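Long-range contacts in folylpolyglutamate synthase protein FOLC (PDB 2VOR), which probably catalyses the ATP-dependent addition of L-glutamate to dihydropteroate and to tetrahydrofolate and its polyglutamates, with magnesium as cofactor: residues 346-351 with 466-471; 338-343 with 477-482. All blocks are in the same frame, centred on the assembly; numbering follows the deposited sequence.

Contact 1: 346-351 with 466-471. With ACP (phosphomethylphosphonic acid adenylate ester), chain B.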
loop_
_atom_site.group_PDB
_atom_site.type_symbol
_atom_site.label_atom_id
_atom_site.label_comp_id
_atom_site.label_asym_id
_atom_site.label_seq_id
_atom_site.Cartn_x
_atom_site.Cartn_y
_atom_site.Cartn_z
ATOM N N PRO A 346 -5.096 17.965 -20.202
ATOM C CA PRO A 346 -4.008 17.000 -20.346
ATOM C C PRO A 346 -4.258 15.842 -19.392
ATOM O O PRO A 346 -5.054 15.994 -18.418
ATOM C CB PRO A 346 -2.781 17.788 -19.870
ATOM C CG PRO A 346 -3.298 18.687 -18.796
ATOM C CD PRO A 346 -4.759 19.047 -19.270
ATOM N N THR A 347 -3.616 14.704 -19.643
ATOM C CA THR A 347 -3.759 13.593 -18.775
ATOM C C THR A 347 -2.929 13.828 -17.497
ATOM O O THR A 347 -1.742 14.186 -17.618
ATOM C CB THR A 347 -3.288 12.318 -19.475
ATOM O OG1 THR A 347 -4.249 11.925 -20.457
ATOM C CG2 THR A 347 -3.114 11.133 -18.477
ATOM N N VAL A 348 -3.511 13.633 -16.298
ATOM C CA VAL A 348 -2.773 13.760 -15.040
ATOM C C VAL A 348 -2.942 12.467 -14.239
ATOM O O VAL A 348 -4.054 11.997 -14.023
ATOM C CB VAL A 348 -3.280 14.907 -14.119
ATOM C CG1 VAL A 348 -2.497 14.916 -12.786
ATOM C CG2 VAL A 348 -3.253 16.289 -14.819
ATOM N N PHE A 349 -1.810 11.905 -13.798
ATOM C CA PHE A 349 -1.799 10.693 -13.012
ATOM C C PHE A 349 -1.235 11.045 -11.645
ATOM O O PHE A 349 -0.296 11.845 -11.569
ATOM C CB PHE A 349 -0.865 9.681 -13.626
ATOM C CG PHE A 349 -1.458 8.850 -14.759
ATOM C CD1 PHE A 349 -1.073 9.076 -16.079
ATOM C CD2 PHE A 349 -2.310 7.781 -14.496
ATOM C CE1 PHE A 349 -1.572 8.279 -17.125
ATOM C CE2 PHE A 349 -2.843 6.960 -15.551
ATOM C CZ PHE A 349 -2.480 7.231 -16.862
ATOM N N ILE A 350 -1.776 10.449 -10.569
ATOM C CA ILE A 350 -1.045 10.460 -9.267
ATOM C C ILE A 350 -0.536 9.039 -9.069
ATOM O O ILE A 350 -1.233 8.086 -9.415
ATOM C CB ILE A 350 -1.962 10.860 -8.077
ATOM C CG1 ILE A 350 -3.154 9.903 -7.954
ATOM C CG2 ILE A 350 -2.511 12.285 -8.225
ATOM C CD1 ILE A 350 -4.137 10.251 -6.816
ATOM N N ASP A 351 0.689 8.862 -8.569
ATOM C CA ASP A 351 1.167 7.537 -8.206
ATOM C C ASP A 351 2.035 7.582 -6.984
ATOM O O ASP A 351 2.846 8.437 -6.854
ATOM C CB ASP A 351 1.873 6.834 -9.348
ATOM C CG ASP A 351 2.314 5.401 -8.948
ATOM O OD1 ASP A 351 1.499 4.453 -8.942
ATOM O OD2 ASP A 351 3.498 5.216 -8.590
ATOM N N ILE A 466 1.098 14.682 -17.092
ATOM C CA ILE A 466 1.720 15.030 -15.852
ATOM C C ILE A 466 1.571 13.844 -14.941
ATOM O O ILE A 466 0.522 13.226 -14.869
ATOM C CB ILE A 466 1.064 16.284 -15.267
ATOM C CG1 ILE A 466 1.213 17.424 -16.270
ATOM C CG2 ILE A 466 1.739 16.668 -13.959
ATOM C CD1 ILE A 466 0.360 18.639 -15.911
ATOM N N VAL A 467 2.648 13.529 -14.247
ATOM C CA VAL A 467 2.635 12.420 -13.296
ATOM C C VAL A 467 3.183 12.991 -11.971
ATOM O O VAL A 467 4.310 13.530 -11.949
ATOM C CB VAL A 467 3.544 11.276 -13.754
ATOM C CG1 VAL A 467 3.462 10.132 -12.758
ATOM C CG2 VAL A 467 3.097 10.818 -15.112
ATOM N N ILE A 468 2.359 12.903 -10.922
ATOM C CA ILE A 468 2.662 13.392 -9.584
ATOM C C ILE A 468 3.010 12.174 -8.684
ATOM O O ILE A 468 2.156 11.279 -8.447
ATOM C CB ILE A 468 1.404 14.119 -8.948
ATOM C CG1 ILE A 468 0.778 15.114 -9.950
ATOM C CG2 ILE A 468 1.741 14.763 -7.546
ATOM C CD1 ILE A 468 -0.563 15.693 -9.550
ATOM N N THR A 469 4.242 12.141 -8.141
ATOM C CA THR A 469 4.661 10.940 -7.494
ATOM C C THR A 469 5.784 11.201 -6.450
ATOM O O THR A 469 6.160 12.350 -6.250
ATOM C CB THR A 469 5.069 9.924 -8.594
ATOM O OG1 THR A 469 5.412 8.715 -7.960
ATOM C CG2 THR A 469 6.298 10.383 -9.387
ATOM N N GLY A 470 6.288 10.162 -5.766
ATOM C CA GLY A 470 7.490 10.320 -4.925
ATOM C C GLY A 470 7.133 9.912 -3.500
ATOM O O GLY A 470 8.010 9.559 -2.656
ATOM N N SER A 471 5.835 9.943 -3.223
ATOM C CA SER A 471 5.442 9.713 -1.877
ATOM C C SER A 471 3.950 9.445 -1.878
ATOM O O SER A 471 3.260 9.879 -2.778
ATOM C CB SER A 471 5.763 11.002 -1.132
ATOM O OG SER A 471 5.365 10.916 0.189
HETATM P PG ACP B . 2.667 2.222 0.550
HETATM O O1G ACP B . 0.941 1.706 0.716
HETATM O O2G ACP B . 3.434 2.711 1.804
HETATM O O3G ACP B . 2.662 3.209 -0.581
HETATM P PB ACP B . 2.640 -0.658 -0.375
HETATM O O1B ACP B . 3.539 -1.803 -0.139
HETATM O O2B ACP B . 1.436 -0.779 0.474
HETATM C C3B ACP B . 3.634 0.681 0.418
HETATM P PA ACP B . 1.027 -0.143 -2.541
HETATM O O1A ACP B . 0.635 1.333 -2.168
HETATM O O2A ACP B . 0.274 -0.870 -3.631
HETATM O O3A ACP B . 2.520 -0.535 -1.935
HETATM O "O5'" ACP B . 1.926 0.533 -3.850
HETATM C "C5'" ACP B . 2.923 1.657 -3.739
HETATM C "C4'" ACP B . 3.579 1.980 -5.068
HETATM O "O4'" ACP B . 4.348 0.785 -5.340
HETATM C "C3'" ACP B . 2.536 1.974 -6.184
HETATM O "O3'" ACP B . 2.054 3.275 -6.480
HETATM C "C2'" ACP B . 3.269 1.417 -7.399
HETATM O "O2'" ACP B . 4.087 2.414 -8.018
HETATM C "C1'" ACP B . 4.241 0.461 -6.771
HETATM N N9 ACP B . 3.877 -0.994 -6.705
HETATM C C8 ACP B . 2.733 -1.575 -6.224
HETATM N N7 ACP B . 2.833 -2.914 -6.294
HETATM C C5 ACP B . 4.031 -3.173 -6.853
HETATM C C6 ACP B . 4.700 -4.340 -7.166
HETATM N N6 ACP B . 4.143 -5.531 -6.946
HETATM N N1 ACP B . 5.938 -4.229 -7.671
HETATM C C2 ACP B . 6.511 -3.069 -7.931
HETATM N N3 ACP B . 5.908 -1.927 -7.649
HETATM C C4 ACP B . 4.698 -1.969 -7.092
#
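The hydroxyl of T469 reaches across to the backbone carbonyl of D351 at the C-terminal side of a parallel strand pair, next to D351's own grip on the ribose of the nucleotide analogue. T469 OG1 donates to D351 O over 2.8 Å and comes from above the carbonyl plane, 48° out of it. With chi1 at -177°, OG1 sits anti to the backbone N and beside the carbonyl carbon of T469, and it reaches D351 O from there.

These are neighbouring strands in the mixed sheet of the glutamate ligase domain of the Mur ligase family, 347-350 beside 464-469; the axes of 347-350 and 466-469 approach to 4.7 Å. The bonding alternates as it does in any parallel pair: I466 N gives to T347 O, F349 N to I466 O, I468 N to F349 O, and D351 N closes the ladder on I468 O at 2.8 Å.

On the face carrying V348, I350, I466 and I468, the end of I468 does the touching. Its CD1 lies 3.8 Å from V348 CG1 and 4.1 Å from I350 CG2, so one methyl meets both neighbours on the adjacent strand. Helix 472-481 covers I350 and I468 on this face, while helix 436-451 packs on I466 and I468. V467 and F349 point to the other face, where F349 CB is 4.4 Å from V467 CG2 and the phenyl ring leads off to an edge-to-face meeting with F370.

The D351 carboxylate grips both ribose hydroxyls, one on each oxygen. L339 N also bonds to OD1 and A353 N to OD2, which fixes the rotation of the group. ACP O3' donates to D351 OD1 at 2.8 Å, and ACP O2' to D351 OD2 at 2.9 Å.

Contact 2: 338-343 with 477-482. With ACP (phosphomethylphosphonic acid adenylate ester), chain B.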
loop_
_atom_site.group_PDB
_atom_site.type_symbol
_atom_site.label_atom_id
_atom_site.label_comp_id
_atom_site.label_asym_id
_atom_site.label_seq_id
_atom_site.Cartn_x
_atom_site.Cartn_y
_atom_site.Cartn_z
ATOM N N ARG A 338 -2.563 5.001 -6.741
ATOM C CA ARG A 338 -1.649 4.085 -7.479
ATOM C C ARG A 338 -2.014 4.160 -8.989
ATOM O O ARG A 338 -3.092 3.665 -9.432
ATOM C CB ARG A 338 -1.751 2.629 -6.955
ATOM C CG ARG A 338 -1.021 2.395 -5.599
ATOM C CD ARG A 338 -1.696 3.270 -4.490
ATOM N NE ARG A 338 -1.298 3.011 -3.091
ATOM C CZ ARG A 338 -1.800 3.611 -1.998
ATOM N NH1 ARG A 338 -2.784 4.508 -2.077
ATOM N NH2 ARG A 338 -1.340 3.300 -0.794
ATOM N N LEU A 339 -1.169 4.844 -9.746
ATOM C CA LEU A 339 -1.415 5.170 -11.167
ATOM C C LEU A 339 -2.907 5.473 -11.423
ATOM O O LEU A 339 -3.593 4.816 -12.234
ATOM C CB LEU A 339 -0.980 3.998 -11.998
ATOM C CG LEU A 339 0.021 4.140 -13.147
ATOM C CD1 LEU A 339 0.343 5.552 -13.441
ATOM C CD2 LEU A 339 1.225 3.259 -12.851
ATOM N N GLU A 340 -3.423 6.456 -10.692
ATOM C CA GLU A 340 -4.814 6.810 -10.824
ATOM C C GLU A 340 -4.872 8.067 -11.667
ATOM O O GLU A 340 -4.181 9.004 -11.390
ATOM C CB GLU A 340 -5.428 7.025 -9.466
ATOM C CG GLU A 340 -6.967 7.222 -9.499
ATOM C CD GLU A 340 -7.513 7.572 -8.106
ATOM O OE1 GLU A 340 -6.686 7.878 -7.216
ATOM O OE2 GLU A 340 -8.751 7.558 -7.884
ATOM N N ARG A 341 -5.646 8.036 -12.723
ATOM C CA ARG A 341 -5.809 9.119 -13.640
ATOM C C ARG A 341 -6.751 10.158 -13.081
ATOM O O ARG A 341 -7.894 9.876 -12.851
ATOM C CB ARG A 341 -6.331 8.563 -14.947
ATOM C CG ARG A 341 -6.075 9.394 -16.109
ATOM C CD ARG A 341 -6.263 8.721 -17.415
ATOM N NE ARG A 341 -7.599 8.208 -17.558
ATOM C CZ ARG A 341 -8.371 8.318 -18.611
ATOM N NH1 ARG A 341 -7.987 8.942 -19.685
ATOM N NH2 ARG A 341 -9.559 7.794 -18.560
ATOM N N MET A 342 -6.237 11.354 -12.821
ATOM C CA MET A 342 -7.117 12.460 -12.294
ATOM C C MET A 342 -8.012 13.104 -13.399
ATOM O O MET A 342 -9.120 13.533 -13.135
ATOM C CB MET A 342 -6.313 13.538 -11.505
ATOM C CG MET A 342 -5.651 13.046 -10.253
ATOM S SD MET A 342 -6.911 12.553 -9.038
ATOM C CE MET A 342 -7.004 10.744 -9.126
ATOM N N ARG A 343 -7.544 13.147 -14.645
ATOM C CA ARG A 343 -8.315 13.828 -15.688
ATOM C C ARG A 343 -7.621 13.459 -16.992
ATOM O O ARG A 343 -6.496 12.948 -16.963
ATOM C CB ARG A 343 -8.287 15.394 -15.457
ATOM C CG ARG A 343 -6.856 15.983 -15.464
ATOM C CD ARG A 343 -6.778 17.569 -15.840
ATOM N NE ARG A 343 -7.443 17.804 -17.128
ATOM C CZ ARG A 343 -8.675 18.308 -17.296
ATOM N NH1 ARG A 343 -9.398 18.701 -16.224
ATOM N NH2 ARG A 343 -9.192 18.413 -18.536
ATOM N N ALA A 477 -1.929 14.360 -1.246
ATOM C CA ALA A 477 -2.204 15.797 -1.271
ATOM C C ALA A 477 -2.705 16.179 -2.649
ATOM O O ALA A 477 -3.547 17.044 -2.784
ATOM C CB ALA A 477 -0.941 16.641 -0.926
ATOM N N ALA A 478 -2.210 15.544 -3.690
ATOM C CA ALA A 478 -2.672 15.949 -5.021
ATOM C C ALA A 478 -4.090 15.428 -5.245
ATOM O O ALA A 478 -4.899 16.052 -5.938
ATOM C CB ALA A 478 -1.744 15.415 -6.043
ATOM N N ARG A 479 -4.422 14.303 -4.639
ATOM C CA ARG A 479 -5.739 13.738 -4.836
ATOM C C ARG A 479 -6.816 14.665 -4.210
ATOM O O ARG A 479 -7.904 14.870 -4.781
ATOM C CB ARG A 479 -5.796 12.287 -4.318
ATOM C CG ARG A 479 -7.053 11.552 -4.687
ATOM C CD ARG A 479 -6.914 9.972 -4.350
ATOM N NE ARG A 479 -7.920 9.212 -5.110
ATOM C CZ ARG A 479 -9.162 9.060 -4.689
ATOM N NH1 ARG A 479 -9.516 9.611 -3.535
ATOM N NH2 ARG A 479 -10.044 8.410 -5.425
ATOM N N THR A 480 -6.462 15.251 -3.071
ATOM C CA THR A 480 -7.305 16.216 -2.378
ATOM C C THR A 480 -7.480 17.512 -3.223
ATOM O O THR A 480 -8.568 18.052 -3.289
ATOM C CB THR A 480 -6.754 16.487 -0.956
ATOM O OG1 THR A 480 -7.022 15.359 -0.113
ATOM C CG2 THR A 480 -7.363 17.815 -0.280
ATOM N N LEU A 481 -6.423 17.995 -3.872
ATOM C CA LEU A 481 -6.512 19.090 -4.819
ATOM C C LEU A 481 -7.418 18.817 -6.052
ATOM O O LEU A 481 -8.087 19.713 -6.542
ATOM C CB LEU A 481 -5.106 19.499 -5.289
ATOM C CG LEU A 481 -4.077 19.983 -4.248
ATOM C CD1 LEU A 481 -2.677 20.139 -4.919
ATOM C CD2 LEU A 481 -4.531 21.339 -3.571
ATOM N N PHE A 482 -7.420 17.612 -6.604
ATOM C CA PHE A 482 -8.421 17.286 -7.657
ATOM C C PHE A 482 -9.819 17.028 -7.060
ATOM O O PHE A 482 -10.733 16.605 -7.751
ATOM C CB PHE A 482 -7.926 16.145 -8.583
ATOM C CG PHE A 482 -6.791 16.580 -9.450
ATOM C CD1 PHE A 482 -7.040 17.096 -10.712
ATOM C CD2 PHE A 482 -5.466 16.552 -8.977
ATOM C CE1 PHE A 482 -6.001 17.558 -11.501
ATOM C CE2 PHE A 482 -4.399 17.004 -9.783
ATOM C CZ PHE A 482 -4.674 17.522 -11.045
HETATM P PG ACP B . 2.667 2.222 0.550
HETATM O O1G ACP B . 0.941 1.706 0.716
HETATM O O2G ACP B . 3.434 2.711 1.804
HETATM O O3G ACP B . 2.662 3.209 -0.581
HETATM P PB ACP B . 2.640 -0.658 -0.375
HETATM O O1B ACP B . 3.539 -1.803 -0.139
HETATM O O2B ACP B . 1.436 -0.779 0.474
HETATM C C3B ACP B . 3.634 0.681 0.418
HETATM P PA ACP B . 1.027 -0.143 -2.541
HETATM O O1A ACP B . 0.635 1.333 -2.168
HETATM O O2A ACP B . 0.274 -0.870 -3.631
HETATM O O3A ACP B . 2.520 -0.535 -1.935
HETATM O "O5'" ACP B . 1.926 0.533 -3.850
HETATM C "C5'" ACP B . 2.923 1.657 -3.739
HETATM C "C4'" ACP B . 3.579 1.980 -5.068
HETATM O "O4'" ACP B . 4.348 0.785 -5.340
HETATM C "C3'" ACP B . 2.536 1.974 -6.184
HETATM O "O3'" ACP B . 2.054 3.275 -6.480
HETATM C "C2'" ACP B . 3.269 1.417 -7.399
HETATM O "O2'" ACP B . 4.087 2.414 -8.018
HETATM C "C1'" ACP B . 4.241 0.461 -6.771
HETATM N N9 ACP B . 3.877 -0.994 -6.705
HETATM C C8 ACP B . 2.733 -1.575 -6.224
HETATM N N7 ACP B . 2.833 -2.914 -6.294
HETATM C C5 ACP B . 4.031 -3.173 -6.853
HETATM C C6 ACP B . 4.700 -4.340 -7.166
HETATM N N6 ACP B . 4.143 -5.531 -6.946
HETATM N N1 ACP B . 5.938 -4.229 -7.671
HETATM C C2 ACP B . 6.511 -3.069 -7.931
HETATM N N3 ACP B . 5.908 -1.927 -7.649
HETATM C C4 ACP B . 4.698 -1.969 -7.092
#
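Edge strand 340-343 meets the last turn of helix 472-481 through a side-on salt bridge between E340 and R479. R479 NE donates to E340 OE1 over 2.8 Å, and R479 NH2 to E340 OE2 over 2.9 Å with an angle of 163° at the hydrogen. Carboxylate and guanidinium lie nearly in one plane, 17° apart, and both oxygens are met on their syn sides. R479 leaves the helix with CG anti to its backbone N (chi1 -170°) and stays extended to NE, which carries the guanidinium over to the strand. Its NH1 goes on to Q102 and D485 O, while G337 N also bonds to E340 OE1.

A G1 beta bulge, in which L339 and E340 both face I350, starts this outermost strand of the sheet. Farther along it, M342 CB lies over one face of the ring of F482, the first residue past the helix, in a CH-pi contact 3.8 Å from the F482 ring centroid. The thioether adds an oblique Met-aromatic contact, with M342 SD 4.8 Å from that centroid.

Ahead of the bulge, R338 turns to the phosphates of the nucleotide analogue. Its NE gives a bond to ACP O1A at 2.7 Å, and NH2 reaches ACP O1G at 3.2 Å, so one guanidinium spans the alpha and gamma groups. R338 NH1 is held by P336 O.

How the contacts relate
After the N-terminal part of the chain, strand 340-343 is laid down, and the chain turns and returns antiparallel as strand 347-350. More than a hundred residues of helices and further strands follow before strand 464-469 inserts beside 347-350, closing contact 1. After the short turn G470-S471 the chain enters helix 472-481, whose end comes back to strand 340-343 and closes contact 2, so the loop of contact 1 is nested within that of contact 2. The two hairpin strands join the contacts: V348 O lies 2.6 Å from M342 N, a probable hydrogen bond. Together they tie the sheet edge to its interior and to the last helix, while R338 and D351 bring both contacts to the same nucleotide.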